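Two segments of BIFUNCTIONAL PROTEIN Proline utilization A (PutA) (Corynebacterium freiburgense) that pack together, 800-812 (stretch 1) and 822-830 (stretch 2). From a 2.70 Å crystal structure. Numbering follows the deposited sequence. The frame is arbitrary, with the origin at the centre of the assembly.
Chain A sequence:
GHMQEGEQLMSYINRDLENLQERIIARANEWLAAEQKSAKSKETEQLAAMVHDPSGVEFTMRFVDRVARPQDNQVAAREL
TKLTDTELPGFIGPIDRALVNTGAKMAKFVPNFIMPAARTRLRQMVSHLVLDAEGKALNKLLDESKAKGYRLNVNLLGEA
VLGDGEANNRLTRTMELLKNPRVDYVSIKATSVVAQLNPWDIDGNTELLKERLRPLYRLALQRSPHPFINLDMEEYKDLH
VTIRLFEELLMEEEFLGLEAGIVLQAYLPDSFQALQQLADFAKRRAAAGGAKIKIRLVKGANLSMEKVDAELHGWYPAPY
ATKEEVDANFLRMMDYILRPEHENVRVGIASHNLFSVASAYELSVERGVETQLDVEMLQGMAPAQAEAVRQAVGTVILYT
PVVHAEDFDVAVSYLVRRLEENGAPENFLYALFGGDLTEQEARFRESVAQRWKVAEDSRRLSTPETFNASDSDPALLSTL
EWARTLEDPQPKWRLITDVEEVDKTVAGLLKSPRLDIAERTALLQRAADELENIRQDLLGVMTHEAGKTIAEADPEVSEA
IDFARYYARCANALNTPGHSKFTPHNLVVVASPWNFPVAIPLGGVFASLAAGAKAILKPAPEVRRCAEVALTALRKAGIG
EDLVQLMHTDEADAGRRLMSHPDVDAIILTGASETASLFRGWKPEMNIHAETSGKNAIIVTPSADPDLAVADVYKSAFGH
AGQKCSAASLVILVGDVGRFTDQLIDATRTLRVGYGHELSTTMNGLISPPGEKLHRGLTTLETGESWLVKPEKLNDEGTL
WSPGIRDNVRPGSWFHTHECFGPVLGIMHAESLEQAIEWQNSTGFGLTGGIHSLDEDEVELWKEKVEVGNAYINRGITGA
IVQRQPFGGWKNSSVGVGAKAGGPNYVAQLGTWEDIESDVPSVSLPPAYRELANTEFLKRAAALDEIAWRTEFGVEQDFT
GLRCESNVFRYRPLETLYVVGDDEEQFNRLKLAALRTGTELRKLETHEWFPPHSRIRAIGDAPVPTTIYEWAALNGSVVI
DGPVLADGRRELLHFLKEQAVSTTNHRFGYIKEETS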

# COMPACT_ATOMS: atom_id res chain seq x y z
N LEU A 800 -8.82 11.90 20.40
CA LEU A 800 -9.28 12.14 19.04
C LEU A 800 -8.88 13.56 18.65
O LEU A 800 -9.43 14.53 19.20
N TRP A 801 -7.93 13.68 17.73
CA TRP A 801 -7.45 14.96 17.20
C TRP A 801 -7.58 14.97 15.69
O TRP A 801 -7.15 14.03 15.01
N SER A 802 -8.15 16.05 15.15
CA SER A 802 -8.21 16.21 13.71
C SER A 802 -6.81 16.54 13.19
O SER A 802 -5.97 17.03 13.94
N PRO A 803 -6.51 16.24 11.93
CA PRO A 803 -5.15 16.45 11.42
C PRO A 803 -4.87 17.92 11.18
O PRO A 803 -5.79 18.71 10.96
N GLY A 804 -3.58 18.27 11.15
CA GLY A 804 -3.17 19.63 10.85
C GLY A 804 -2.04 19.67 9.85
O GLY A 804 -1.35 18.69 9.63
N ILE A 805 -1.85 20.83 9.23
CA ILE A 805 -0.77 21.03 8.26
C ILE A 805 -0.13 22.41 8.52
O ILE A 805 -0.80 23.44 8.39
N ARG A 806 1.15 22.41 8.93
CA ARG A 806 1.97 23.62 9.00
C ARG A 806 2.60 23.95 7.66
O ARG A 806 3.11 23.06 6.96
N ASP A 807 2.64 25.24 7.35
CA ASP A 807 3.29 25.77 6.16
C ASP A 807 4.52 26.59 6.55
O ASP A 807 4.59 27.19 7.63
N ASN A 808 5.51 26.62 5.65
CA ASN A 808 6.73 27.42 5.81
C ASN A 808 7.60 26.91 6.98
O ASN A 808 8.22 27.70 7.70
N VAL A 809 7.63 25.60 7.17
CA VAL A 809 8.53 24.99 8.15
C VAL A 809 9.96 25.17 7.66
O VAL A 809 10.31 24.72 6.56
N ARG A 810 10.83 25.86 8.50
CA ARG A 810 12.13 26.21 7.94
C ARG A 810 13.20 25.21 8.39
O ARG A 810 13.07 24.59 9.45
N PRO A 811 14.29 25.05 7.63
CA PRO A 811 15.34 24.09 8.01
C PRO A 811 16.01 24.45 9.33
O PRO A 811 16.51 25.56 9.51
N GLY A 812 16.05 23.48 10.25
CA GLY A 812 16.63 23.70 11.55
C GLY A 812 15.65 24.21 12.57
O GLY A 812 16.00 24.31 13.75
N GLY A 822 2.35 12.02 15.62
CA GLY A 822 0.96 12.37 15.63
C GLY A 822 0.48 12.92 14.30
O GLY A 822 1.20 12.88 13.30
N PRO A 823 -0.71 13.40 14.25
CA PRO A 823 -1.34 13.78 12.98
C PRO A 823 -1.00 15.20 12.52
O PRO A 823 -1.89 16.04 12.34
N VAL A 824 0.29 15.47 12.32
CA VAL A 824 0.78 16.79 11.95
C VAL A 824 1.78 16.64 10.81
O VAL A 824 2.77 15.91 10.94
N LEU A 825 1.53 17.35 9.73
CA LEU A 825 2.38 17.39 8.56
C LEU A 825 2.89 18.80 8.38
O LEU A 825 2.13 19.75 8.53
N GLY A 826 4.17 18.94 8.06
CA GLY A 826 4.76 20.25 7.80
C GLY A 826 5.21 20.37 6.36
O GLY A 826 5.77 19.42 5.80
N ILE A 827 4.99 21.54 5.76
CA ILE A 827 5.40 21.82 4.39
C ILE A 827 6.62 22.72 4.43
O ILE A 827 6.60 23.75 5.10
N MET A 828 7.67 22.32 3.73
CA MET A 828 8.84 23.15 3.52
C MET A 828 8.89 23.53 2.05
O MET A 828 8.48 22.75 1.19
N HIS A 829 9.31 24.76 1.77
CA HIS A 829 9.43 25.24 0.40
C HIS A 829 10.90 25.39 0.07
O HIS A 829 11.58 26.26 0.63
N ALA A 830 11.39 24.58 -0.86
CA ALA A 830 12.79 24.57 -1.24
C ALA A 830 12.98 25.16 -2.63
O ALA A 830 12.09 25.06 -3.49

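The two stretches run side by side as parallel strands, 804-807 against 824-830, their axes 4.6 Å apart at closest approach and 22° from parallel. The backbone donors and acceptors are paired across the ladder. Gly804 N donates to Pro823 O (3.0 Å, N-H...O angle 159°), and Leu825 N returns a bond to Gly804 O (3.2 Å, 167°). One step on, Arg806 N donates to Leu825 O (2.9 Å, 144°) and Ile827 N to Arg806 O (2.7 Å, 154°). Gly804 and Arg806 thus each use both N and O across the interface, the alternation expected of a parallel ladder. Past the end of the first strand, Val809 N still reaches Ile827 O (3.0 Å, 154°), so the pairing survives the turn at Asn808, whose phi/psi is 66/36.

The main side-chain polar contact lies near this turn. His829 (chi1 m, -59°) brings its ring to Asp807 (chi1 t, -160°), and His829 NE2 donates to Asp807 OD1 at 2.6 Å and 152°. The carboxylate oxygen approaches the ring edge, near its plane, as a hydrogen bond from a ring N-H requires. The same Asp807 OD1 accepts a weak bond from Asn808 N (3.0 Å, 123°), so one oxygen serves both stretches. Asn808 (chi1 m) starts away from the partner stretch, yet its end returns to place OD1 3.2 Å from His829 CD2.

Arg806, with chi1 m and both chi2 and chi3 t, shares a sheet face with Val824 (t). Its NE lies 4.0 Å from Val824 CG1, which sits at the edge of the guanidinium; NH1 and NH2 are hydrogen-bonded elsewhere in the structure.

Ile805 and Leu825 share the other face. Ile805 (m, t) places CG1 4.3 Å from Leu825 CD2, with Leu825 in its t, p rotamer, and CG2 3.7 Å from CD1 of Ile827 (m, t). Toward the N-terminal end, Pro823 points at stretch 1: its CG is 4.5 Å from Trp801 CB and its CB 4.5 Å from Pro803 CB. The Trp801 indole leads away.

At the far end Val809 (t) points toward stretch 2, its CB 4.0 Å from Met828 CG. Met828 (m, t, p) bends so that CE lies 4.1 Å from Pro811 CD. Gly826 leaves room for Val809: a CB modelled at ideal geometry on Gly826 would come tight against Val809 CG2, whereas the existing Gly826 CA is 4.0 Å from Val809 CG2.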

# COMPACT_ATOMS: atom_id res chain seq x y z
CB LEU A 800 -10.79 11.96 18.96
CG LEU A 800 -11.23 10.50 19.01
CD1 LEU A 800 -12.75 10.36 19.11
CD2 LEU A 800 -10.67 9.79 17.79
CB TRP A 801 -5.98 15.22 17.57
CG TRP A 801 -5.80 15.68 18.95
CD1 TRP A 801 -5.81 14.92 20.08
CD2 TRP A 801 -5.58 17.04 19.39
NE1 TRP A 801 -5.62 15.71 21.19
CE2 TRP A 801 -5.48 17.02 20.79
CE3 TRP A 801 -5.46 18.27 18.72
CZ2 TRP A 801 -5.25 18.16 21.54
CZ3 TRP A 801 -5.24 19.41 19.48
CH2 TRP A 801 -5.14 19.35 20.87
CB SER A 802 -9.24 17.30 13.33
OG SER A 802 -8.67 18.57 13.04
CB PRO A 803 -5.13 15.69 10.10
CG PRO A 803 -6.59 15.68 9.65
CD PRO A 803 -7.42 15.68 10.90
CB ILE A 805 -1.28 20.93 6.81
CG1 ILE A 805 -1.88 19.56 6.54
CG2 ILE A 805 -0.19 21.29 5.80
CD1 ILE A 805 -2.53 19.47 5.22
CB ARG A 806 3.13 23.44 9.96
CG ARG A 806 2.77 23.04 11.29
CD ARG A 806 4.02 22.81 12.06
NE ARG A 806 3.61 22.45 13.39
CZ ARG A 806 3.98 23.08 14.49
NH1 ARG A 806 4.83 24.10 14.40
NH2 ARG A 806 3.52 22.66 15.66
CB ASP A 807 2.26 26.62 5.38
CG ASP A 807 2.61 26.83 3.92
OD1 ASP A 807 3.56 26.20 3.42
OD2 ASP A 807 1.87 27.60 3.27
CB ASN A 808 6.38 28.90 5.98
CG ASN A 808 5.73 29.47 4.73
OD1 ASN A 808 6.19 29.24 3.61
ND2 ASN A 808 4.63 30.17 4.92
CB VAL A 809 8.18 23.51 8.37
CG1 VAL A 809 9.27 22.81 9.11
CG2 VAL A 809 6.88 23.40 9.14
CB ARG A 810 12.53 27.62 8.37
CG ARG A 810 11.67 28.76 7.79
CD ARG A 810 11.80 28.84 6.26
NE ARG A 810 13.20 28.88 5.80
CZ ARG A 810 13.56 28.98 4.52
NH1 ARG A 810 12.63 29.06 3.57
NH2 ARG A 810 14.85 29.02 4.20
CB PRO A 811 16.35 24.18 6.86
CG PRO A 811 16.16 25.55 6.31
CD PRO A 811 14.67 25.79 6.41
CB PRO A 823 -2.83 13.62 13.30
CG PRO A 823 -2.92 13.42 14.82
CD PRO A 823 -1.58 13.66 15.40
CB VAL A 824 1.46 17.50 13.14
CG1 VAL A 824 1.83 18.94 12.76
CG2 VAL A 824 0.60 17.44 14.39
CB LEU A 825 1.60 16.98 7.32
CG LEU A 825 2.25 17.25 5.98
CD1 LEU A 825 3.41 16.30 5.78
CD2 LEU A 825 1.20 17.06 4.89
CB ILE A 827 4.29 22.49 3.57
CG1 ILE A 827 2.99 21.70 3.68
CG2 ILE A 827 4.75 22.64 2.11
CD1 ILE A 827 1.85 22.32 2.94
CB MET A 828 10.12 22.43 3.92
CG MET A 828 10.00 21.72 5.24
SD MET A 828 11.52 20.88 5.71
CE MET A 828 12.54 22.25 6.25
CB HIS A 829 8.68 26.56 0.22
CG HIS A 829 7.23 26.47 0.54
ND1 HIS A 829 6.29 26.04 -0.38
CD2 HIS A 829 6.54 26.79 1.66
CE1 HIS A 829 5.09 26.07 0.18
NE2 HIS A 829 5.22 26.53 1.42
CB ALA A 830 13.38 23.16 -1.18